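Local atomic coordinates of ABC sugar transporter, periplasmic sugar binding protein (Legionella pneumophila subsp. pneumophila, PDB entry 3ROT), a protein that probably binds a carbohydrate in the periplasm and passes it to an ABC transporter, as a periplasmic binding protein of the bacterial solute-binding protein 2 family. Residues 94-97 with 103-106; 120-125 with 239-244; 204-209 with 213-218. One frame throughout, in Å; residues are numbered along the deposited sequence.

Contact 1: residues 94-97 with 103-106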
loop_
_atom_site.group_PDB
_atom_site.type_symbol
_atom_site.label_atom_id
_atom_site.label_comp_id
_atom_site.label_asym_id
_atom_site.label_seq_id
_atom_site.Cartn_x
_atom_site.Cartn_y
_atom_site.Cartn_z
ATOM N N THR A 94 12.634 0.588 15.799
ATOM C CA THR A 94 12.863 1.946 16.278
ATOM C C THR A 94 12.929 1.929 17.790
ATOM O O THR A 94 12.146 1.235 18.446
ATOM C CB THR A 94 11.716 2.909 15.881
ATOM O OG1 THR A 94 11.466 2.815 14.475
ATOM C CG2 THR A 94 12.091 4.356 16.235
ATOM N N ARG A 95 13.859 2.702 18.339
ATOM C CA ARG A 95 14.011 2.770 19.784
ATOM C C ARG A 95 14.064 4.210 20.273
ATOM O O ARG A 95 14.426 5.115 19.523
ATOM C CB ARG A 95 15.284 2.052 20.219
ATOM C CG ARG A 95 16.557 2.690 19.708
ATOM C CD ARG A 95 17.726 2.221 20.534
ATOM N NE ARG A 95 18.994 2.304 19.825
ATOM C CZ ARG A 95 20.122 1.743 20.263
ATOM N NH1 ARG A 95 20.125 1.068 21.409
ATOM N NH2 ARG A 95 21.243 1.842 19.554
ATOM N N PRO A 96 13.708 4.437 21.548
ATOM C CA PRO A 96 13.714 5.770 22.156
ATOM C C PRO A 96 15.137 6.209 22.497
ATOM O O PRO A 96 16.052 5.391 22.551
ATOM C CB PRO A 96 12.861 5.572 23.401
ATOM C CG PRO A 96 13.266 4.194 23.838
ATOM C CD PRO A 96 13.267 3.421 22.520
ATOM N N LYS A 97 15.327 7.497 22.744
ATOM C CA LYS A 97 16.658 7.992 23.080
ATOM C C LYS A 97 17.053 7.684 24.534
ATOM O O LYS A 97 18.216 7.416 24.826
ATOM C CB LYS A 97 16.745 9.507 22.837
ATOM C CG LYS A 97 15.924 10.342 23.807
ATOM C CD LYS A 97 16.314 11.821 23.765
ATOM C CE LYS A 97 15.935 12.478 22.438
ATOM N NZ LYS A 97 16.288 13.935 22.392
ATOM N N PRO A 103 11.917 2.219 29.511
ATOM C CA PRO A 103 12.571 0.924 29.709
ATOM C C PRO A 103 12.199 -0.180 28.729
ATOM O O PRO A 103 11.035 -0.350 28.362
ATOM C CB PRO A 103 12.196 0.569 31.148
ATOM C CG PRO A 103 10.832 1.159 31.278
ATOM C CD PRO A 103 10.977 2.504 30.611
ATOM N N TYR A 104 13.221 -0.915 28.305
ATOM C CA TYR A 104 13.089 -2.057 27.410
ATOM C C TYR A 104 14.419 -2.776 27.596
ATOM O O TYR A 104 15.405 -2.155 27.994
ATOM C CB TYR A 104 12.840 -1.622 25.950
ATOM C CG TYR A 104 13.962 -0.858 25.271
ATOM C CD1 TYR A 104 15.047 -1.531 24.709
ATOM C CD2 TYR A 104 13.953 0.535 25.217
ATOM C CE1 TYR A 104 16.093 -0.846 24.121
ATOM C CE2 TYR A 104 14.998 1.234 24.631
ATOM C CZ TYR A 104 16.068 0.535 24.087
ATOM O OH TYR A 104 17.126 1.203 23.536
ATOM N N LEU A 105 14.451 -4.079 27.342
ATOM C CA LEU A 105 15.674 -4.842 27.546
ATOM C C LEU A 105 16.762 -4.564 26.518
ATOM O O LEU A 105 17.822 -4.018 26.852
ATOM C CB LEU A 105 15.351 -6.336 27.585
ATOM C CG LEU A 105 14.485 -6.789 28.767
ATOM C CD1 LEU A 105 14.100 -8.241 28.570
ATOM C CD2 LEU A 105 15.237 -6.611 30.088
ATOM N N VAL A 106 16.496 -4.928 25.269
ATOM C CA VAL A 106 17.463 -4.731 24.195
ATOM C C VAL A 106 16.777 -4.246 22.927
ATOM O O VAL A 106 15.549 -4.247 22.834
ATOM C CB VAL A 106 18.214 -6.035 23.886
ATOM C CG1 VAL A 106 19.040 -6.450 25.105
ATOM C CG2 VAL A 106 17.214 -7.131 23.525
#

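Contact 2: residues 120-125 with 239-244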
loop_
_atom_site.group_PDB
_atom_site.type_symbol
_atom_site.label_atom_id
_atom_site.label_comp_id
_atom_site.label_asym_id
_atom_site.label_seq_id
_atom_site.Cartn_x
_atom_site.Cartn_y
_atom_site.Cartn_z
ATOM N N GLY A 120 23.854 8.682 2.683
ATOM C CA GLY A 120 24.351 9.943 2.169
ATOM C C GLY A 120 25.689 9.770 1.466
ATOM O O GLY A 120 25.869 10.273 0.369
ATOM N N GLU A 121 26.620 9.045 2.084
ATOM C CA GLU A 121 27.941 8.823 1.493
ATOM C C GLU A 121 27.895 8.014 0.194
ATOM O O GLU A 121 28.687 8.247 -0.720
ATOM C CB GLU A 121 28.864 8.109 2.487
ATOM C CG GLU A 121 29.082 8.850 3.792
ATOM C CD GLU A 121 29.877 8.035 4.805
ATOM O OE1 GLU A 121 29.555 6.842 5.003
ATOM O OE2 GLU A 121 30.819 8.590 5.409
ATOM N N LYS A 122 26.973 7.059 0.115
ATOM C CA LYS A 122 26.855 6.232 -1.078
ATOM C C LYS A 122 26.292 7.039 -2.252
ATOM O O LYS A 122 26.748 6.901 -3.388
ATOM C CB LYS A 122 25.965 5.015 -0.785
ATOM C CG LYS A 122 25.678 4.133 -1.990
ATOM C CD LYS A 122 26.942 3.679 -2.698
ATOM C CE LYS A 122 27.936 3.075 -1.726
ATOM N NZ LYS A 122 27.307 2.021 -0.895
ATOM N N ALA A 123 25.304 7.881 -1.972
ATOM C CA ALA A 123 24.694 8.712 -3.004
ATOM C C ALA A 123 25.720 9.686 -3.596
ATOM O O ALA A 123 25.691 9.981 -4.786
ATOM C CB ALA A 123 23.512 9.488 -2.420
ATOM N N LEU A 124 26.628 10.185 -2.762
ATOM C CA LEU A 124 27.638 11.121 -3.242
ATOM C C LEU A 124 28.683 10.401 -4.080
ATOM O O LEU A 124 29.312 11.002 -4.947
ATOM C CB LEU A 124 28.302 11.849 -2.072
ATOM C CG LEU A 124 27.349 12.722 -1.252
ATOM C CD1 LEU A 124 28.147 13.572 -0.287
ATOM C CD2 LEU A 124 26.536 13.616 -2.174
ATOM N N GLU A 125 28.856 9.111 -3.822
ATOM C CA GLU A 125 29.806 8.303 -4.577
ATOM C C GLU A 125 29.195 7.962 -5.936
ATOM O O GLU A 125 29.816 8.151 -6.982
ATOM C CB GLU A 125 30.117 7.006 -3.828
ATOM C CG GLU A 125 31.110 6.106 -4.533
ATOM C CD GLU A 125 31.135 4.695 -3.965
ATOM O OE1 GLU A 125 31.099 4.548 -2.725
ATOM O OE2 GLU A 125 31.198 3.729 -4.762
ATOM N N VAL A 239 16.361 3.663 -9.410
ATOM C CA VAL A 239 16.785 3.848 -8.016
ATOM C C VAL A 239 18.217 3.310 -7.971
ATOM O O VAL A 239 18.475 2.196 -8.427
ATOM C CB VAL A 239 15.885 3.042 -7.034
ATOM C CG1 VAL A 239 16.519 2.996 -5.643
ATOM C CG2 VAL A 239 14.499 3.687 -6.949
ATOM N N ASN A 240 19.138 4.106 -7.432
ATOM C CA ASN A 240 20.560 3.753 -7.377
ATOM C C ASN A 240 21.057 2.838 -6.263
ATOM O O ASN A 240 21.886 1.953 -6.505
ATOM C CB ASN A 240 21.406 5.033 -7.333
ATOM C CG ASN A 240 21.524 5.706 -8.678
ATOM O OD1 ASN A 240 20.726 5.468 -9.581
ATOM N ND2 ASN A 240 22.519 6.570 -8.815
ATOM N N TYR A 241 20.580 3.071 -5.045
ATOM C CA TYR A 241 21.028 2.300 -3.900
ATOM C C TYR A 241 19.991 2.339 -2.792
ATOM O O TYR A 241 19.393 3.381 -2.519
ATOM C CB TYR A 241 22.338 2.890 -3.380
ATOM C CG TYR A 241 23.110 1.985 -2.463
ATOM C CD1 TYR A 241 23.940 0.991 -2.976
ATOM C CD2 TYR A 241 23.016 2.119 -1.081
ATOM C CE1 TYR A 241 24.661 0.154 -2.136
ATOM C CE2 TYR A 241 23.736 1.283 -0.230
ATOM C CZ TYR A 241 24.558 0.307 -0.768
ATOM O OH TYR A 241 25.304 -0.495 0.062
ATOM N N VAL A 242 19.793 1.203 -2.139
ATOM C CA VAL A 242 18.812 1.113 -1.066
ATOM C C VAL A 242 19.388 0.421 0.158
ATOM O O VAL A 242 19.993 -0.645 0.049
ATOM C CB VAL A 242 17.571 0.330 -1.530
ATOM C CG1 VAL A 242 16.577 0.213 -0.399
ATOM C CG2 VAL A 242 16.936 1.033 -2.736
HETATM N N MSE A 243 19.197 1.043 1.317
HETATM C CA MSE A 243 19.674 0.496 2.573
HETATM C C MSE A 243 18.791 -0.671 2.997
HETATM O O MSE A 243 17.567 -0.576 2.968
HETATM C CB MSE A 243 19.640 1.567 3.665
HETATM C CG MSE A 243 20.515 2.784 3.382
HETATM SE SE MSE A 243 22.332 2.263 3.135
HETATM C CE MSE A 243 22.789 1.908 4.974
ATOM N N ASP A 244 19.411 -1.772 3.393
ATOM C CA ASP A 244 18.642 -2.924 3.838
ATOM C C ASP A 244 18.857 -3.163 5.332
ATOM O O ASP A 244 19.986 -3.367 5.768
ATOM C CB ASP A 244 19.049 -4.169 3.042
ATOM C CG ASP A 244 18.267 -5.400 3.457
ATOM O OD1 ASP A 244 17.099 -5.257 3.867
ATOM O OD2 ASP A 244 18.810 -6.514 3.363
#

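Contact 3: residues 204-209 with 213-218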
loop_
_atom_site.group_PDB
_atom_site.type_symbol
_atom_site.label_atom_id
_atom_site.label_comp_id
_atom_site.label_asym_id
_atom_site.label_seq_id
_atom_site.Cartn_x
_atom_site.Cartn_y
_atom_site.Cartn_z
ATOM N N GLY A 204 8.023 6.263 -7.426
ATOM C CA GLY A 204 8.368 5.296 -8.461
ATOM C C GLY A 204 7.362 5.197 -9.605
ATOM O O GLY A 204 7.713 4.842 -10.735
ATOM N N GLN A 205 6.102 5.491 -9.320
ATOM C CA GLN A 205 5.088 5.419 -10.359
ATOM C C GLN A 205 5.345 6.509 -11.395
ATOM O O GLN A 205 5.155 6.291 -12.589
ATOM C CB GLN A 205 3.697 5.559 -9.751
ATOM C CG GLN A 205 2.581 5.266 -10.726
ATOM C CD GLN A 205 1.224 5.274 -10.060
ATOM O OE1 GLN A 205 0.853 6.246 -9.392
ATOM N NE2 GLN A 205 0.474 4.191 -10.234
HETATM N N MSE A 206 5.796 7.675 -10.940
HETATM C CA MSE A 206 6.094 8.783 -11.851
HETATM C C MSE A 206 7.369 8.497 -12.650
HETATM O O MSE A 206 7.467 8.854 -13.831
HETATM C CB MSE A 206 6.256 10.093 -11.071
HETATM C CG MSE A 206 5.073 10.436 -10.197
HETATM SE SE MSE A 206 5.040 12.319 -9.662
HETATM C CE MSE A 206 6.562 12.316 -8.491
ATOM N N LEU A 207 8.345 7.855 -12.006
ATOM C CA LEU A 207 9.603 7.508 -12.665
ATOM C C LEU A 207 9.364 6.483 -13.773
ATOM O O LEU A 207 10.123 6.412 -14.739
ATOM C CB LEU A 207 10.601 6.926 -11.658
ATOM C CG LEU A 207 11.051 7.819 -10.500
ATOM C CD1 LEU A 207 11.843 6.959 -9.513
ATOM C CD2 LEU A 207 11.892 8.997 -11.016
ATOM N N LEU A 208 8.309 5.688 -13.619
ATOM C CA LEU A 208 7.962 4.659 -14.602
ATOM C C LEU A 208 7.117 5.218 -15.758
ATOM O O LEU A 208 7.117 4.666 -16.859
ATOM C CB LEU A 208 7.210 3.507 -13.914
ATOM C CG LEU A 208 7.993 2.549 -13.001
ATOM C CD1 LEU A 208 7.020 1.679 -12.200
ATOM C CD2 LEU A 208 8.910 1.675 -13.845
ATOM N N HIS A 209 6.393 6.305 -15.499
ATOM C CA HIS A 209 5.562 6.942 -16.523
ATOM C C HIS A 209 5.742 8.447 -16.410
ATOM O O HIS A 209 4.820 9.177 -16.067
ATOM C CB HIS A 209 4.093 6.554 -16.328
ATOM C CG HIS A 209 3.844 5.088 -16.499
ATOM N ND1 HIS A 209 3.970 4.185 -15.465
ATOM C CD2 HIS A 209 3.538 4.359 -17.599
ATOM C CE1 HIS A 209 3.749 2.965 -15.921
ATOM N NE2 HIS A 209 3.486 3.042 -17.211
ATOM N N TYR A 213 2.861 11.725 -15.721
ATOM C CA TYR A 213 2.909 12.545 -14.519
ATOM C C TYR A 213 3.637 13.866 -14.692
ATOM O O TYR A 213 3.760 14.617 -13.739
ATOM C CB TYR A 213 3.561 11.747 -13.385
ATOM C CG TYR A 213 2.725 10.570 -12.950
ATOM C CD1 TYR A 213 1.783 10.699 -11.931
ATOM C CD2 TYR A 213 2.796 9.361 -13.632
ATOM C CE1 TYR A 213 0.927 9.651 -11.613
ATOM C CE2 TYR A 213 1.944 8.313 -13.328
ATOM C CZ TYR A 213 1.009 8.460 -12.326
ATOM O OH TYR A 213 0.130 7.426 -12.069
ATOM N N ASP A 214 4.100 14.163 -15.900
ATOM C CA ASP A 214 4.840 15.407 -16.137
ATOM C C ASP A 214 5.991 15.487 -15.143
ATOM O O ASP A 214 6.126 16.455 -14.394
ATOM C CB ASP A 214 3.937 16.636 -15.971
ATOM C CG ASP A 214 2.905 16.754 -17.073
ATOM O OD1 ASP A 214 3.303 16.816 -18.261
ATOM O OD2 ASP A 214 1.697 16.785 -16.750
ATOM N N PHE A 215 6.806 14.443 -15.134
ATOM C CA PHE A 215 7.948 14.368 -14.243
ATOM C C PHE A 215 9.091 13.734 -15.027
ATOM O O PHE A 215 9.422 12.568 -14.825
ATOM C CB PHE A 215 7.606 13.506 -13.029
ATOM C CG PHE A 215 8.531 13.704 -11.869
ATOM C CD1 PHE A 215 8.400 14.813 -11.045
ATOM C CD2 PHE A 215 9.547 12.791 -11.609
ATOM C CE1 PHE A 215 9.267 15.014 -9.974
ATOM C CE2 PHE A 215 10.419 12.982 -10.543
ATOM C CZ PHE A 215 10.275 14.100 -9.724
ATOM N N ASN A 216 9.684 14.510 -15.928
ATOM C CA ASN A 216 10.780 14.024 -16.761
ATOM C C ASN A 216 12.162 14.419 -16.237
ATOM O O ASN A 216 13.169 14.298 -16.940
ATOM C CB ASN A 216 10.595 14.535 -18.195
ATOM C CG ASN A 216 9.359 13.951 -18.867
ATOM O OD1 ASN A 216 9.251 12.736 -19.059
ATOM N ND2 ASN A 216 8.422 14.813 -19.223
ATOM N N TYR A 217 12.206 14.872 -14.989
ATOM C CA TYR A 217 13.454 15.301 -14.361
ATOM C C TYR A 217 14.521 14.211 -14.253
ATOM O O TYR A 217 15.719 14.494 -14.306
ATOM C CB TYR A 217 13.142 15.859 -12.978
ATOM C CG TYR A 217 12.144 16.986 -13.027
ATOM C CD1 TYR A 217 12.532 18.267 -13.422
ATOM C CD2 TYR A 217 10.802 16.771 -12.711
ATOM C CE1 TYR A 217 11.614 19.301 -13.501
ATOM C CE2 TYR A 217 9.872 17.801 -12.791
ATOM C CZ TYR A 217 10.286 19.065 -13.186
ATOM O OH TYR A 217 9.379 20.099 -13.265
ATOM N N GLN A 218 14.088 12.967 -14.093
ATOM C CA GLN A 218 15.021 11.854 -13.976
ATOM C C GLN A 218 16.076 12.031 -12.873
ATOM O O GLN A 218 17.274 11.951 -13.129
ATOM C CB GLN A 218 15.717 11.622 -15.320
ATOM C CG GLN A 218 14.775 11.190 -16.426
ATOM C CD GLN A 218 15.494 10.932 -17.730
ATOM O OE1 GLN A 218 15.995 11.855 -18.371
ATOM N NE2 GLN A 218 15.557 9.665 -18.127
#

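Contact 1: residues 94-97 with 103-106
Arg95 and Pro96 pack against the side chain of Tyr104 within the long connection between strands 89-92 and 107-109, neighbours in the parallel six-stranded sheet of one lobe of this periplasmic binding protein fold. The two segments are loop, and the distance between their chains shows that side chains make the contact: the CA atoms of Arg95 and Tyr104 are 9.1 Å apart, and only 131 Å² is buried between the segments. The tyrosine ring spans the gap. Its CG lies between the backbone N and the carbonyl carbon (chi1 65°), which sends the ring across to the facing segment. One ring carbon, Tyr104 CE2, meets the pyrrolidine of Pro96 at both CG and CD, 3.5 Å from Pro96 CD; the approach to the ring is oblique, and the proline is buried. The exposed arginine lies across the phenol end, its chain extended from CG to NE and its guanidinium plane turned 55° from the ring. Outside the pair, Lys99 from the intervening loop makes a cation-pi contact with Tyr104 and donates to its carbonyl oxygen through NZ, while Pro96 also packs on Ile69. The phenol is thus met mainly by carbon: Tyr104 OH sits 3.2 Å from Arg95 CD, whereas the oxygen lies in the guanidinium plane at its edge, 3.7 Å from Arg95 NH1 to Tyr104 OH.

Contact 2: residues 120-125 with 239-244
Lys122 lies over one face of the Tyr241 ring, joining helix 112-126 to edge strand 241-243 by a cation-pi contact. The lysine meets the ring at two points. Its ammonium nitrogen NZ is 3.6 Å from the centroid of the Tyr241 ring and 28° off the normal, displaced toward the phenol end, where Lys122 NZ comes 3.2 Å from Tyr241 CZ. Nearer the helix, Lys122 CG makes a CH-pi contact, 3.5 Å from the same ring centroid. Two points on one face are reached because the chain folds back on itself: chi2, chi3 and chi4 all lie near 50°, so that CG and NZ both turn to the ring while CE arches away from it. The phenol oxygen is close to the ammonium, with Tyr241 OH 3.4 Å from Lys122 NZ, but the angle is too poor for a hydrogen bond. Met243, a selenomethionine, places its SE in the plane of the Tyr241 ring, at its edge. Further out, Tyr241 also packs on Lys118 and Leu119 of the same helix and on Tyr222 of strand 220-224. Backbone bonds to Ser223 tie strand 241-243 to that neighbour, while Val242 packs on helix 228-235.

Contact 3: residues 204-209 with 213-218
Met206, a selenomethionine, packs between the rings of Tyr213 and Phe215 and forms the apolar centre of a tight return from helix 197-208 through the short helix 210-213. Its terminal methyl CE stands over the middle of the Phe215 ring, 4.0 Å from the centroid and 9° off the normal, a clear CH-pi geometry. The opposite face of that ring is covered, off centre, by Tyr217. Met206 CG meets the tyrosine from an oblique direction, 3.6 Å from Tyr213 CG, and the selenium makes Met-aromatic contacts with both rings. The bend at chi3 turns the methyl onto the phenylalanine after the earlier part of the chain has passed the tyrosine. Leu207 CD2 adds a looser contact at the edge of the Phe215 ring, 4.3 Å from Phe215 CE2.

Toward the polar side, Tyr213 N donates to His209 O at 3.2 Å with an N-H...O angle of 149°. The same oxygen, His209 O, lies in the plane of the Tyr213 ring at its edge, 3.2 Å from Tyr213 CD2. Asp214, with positive phi, then ends the short helix in a Schellman motif. Farthest out, Gln205 OE1 is 3.0 Å from Tyr213 OH, with amide and ring planes 18° apart; this OE1 accepts a hydrogen bond from Gln176 NE2 and is also hydrogen-bonded to Thr19 OG1 of the second subunit, whose Pro16 O receives Gln205 NE2. Helix 172-185 flanks the return, with Gln176 and Lys180 against Met206 and Val179 and Phe183 against Phe215, before the chain enters strand 220-224.

Contact 3 is largely buried and reaches the second subunit through Gln205, contact 1 is partly buried, and contact 2 lies at the surface. Buried areas run in the same order, 409, 131 and 122 Å², though the last two hardly differ. Contacts 1 and 3 close short excursions of chain, whereas contact 2 joins elements 114 residues apart and encloses contact 3 in sequence. Contact 2 includes a strand of the five-stranded sheet and contact 3 precedes another, their nearest atoms about 5 Å apart; contact 1 lies in a loop beside the six-stranded sheet. Tyrosine recurs in all three, beside proline and arginine, under an ammonium, or against selenomethionine.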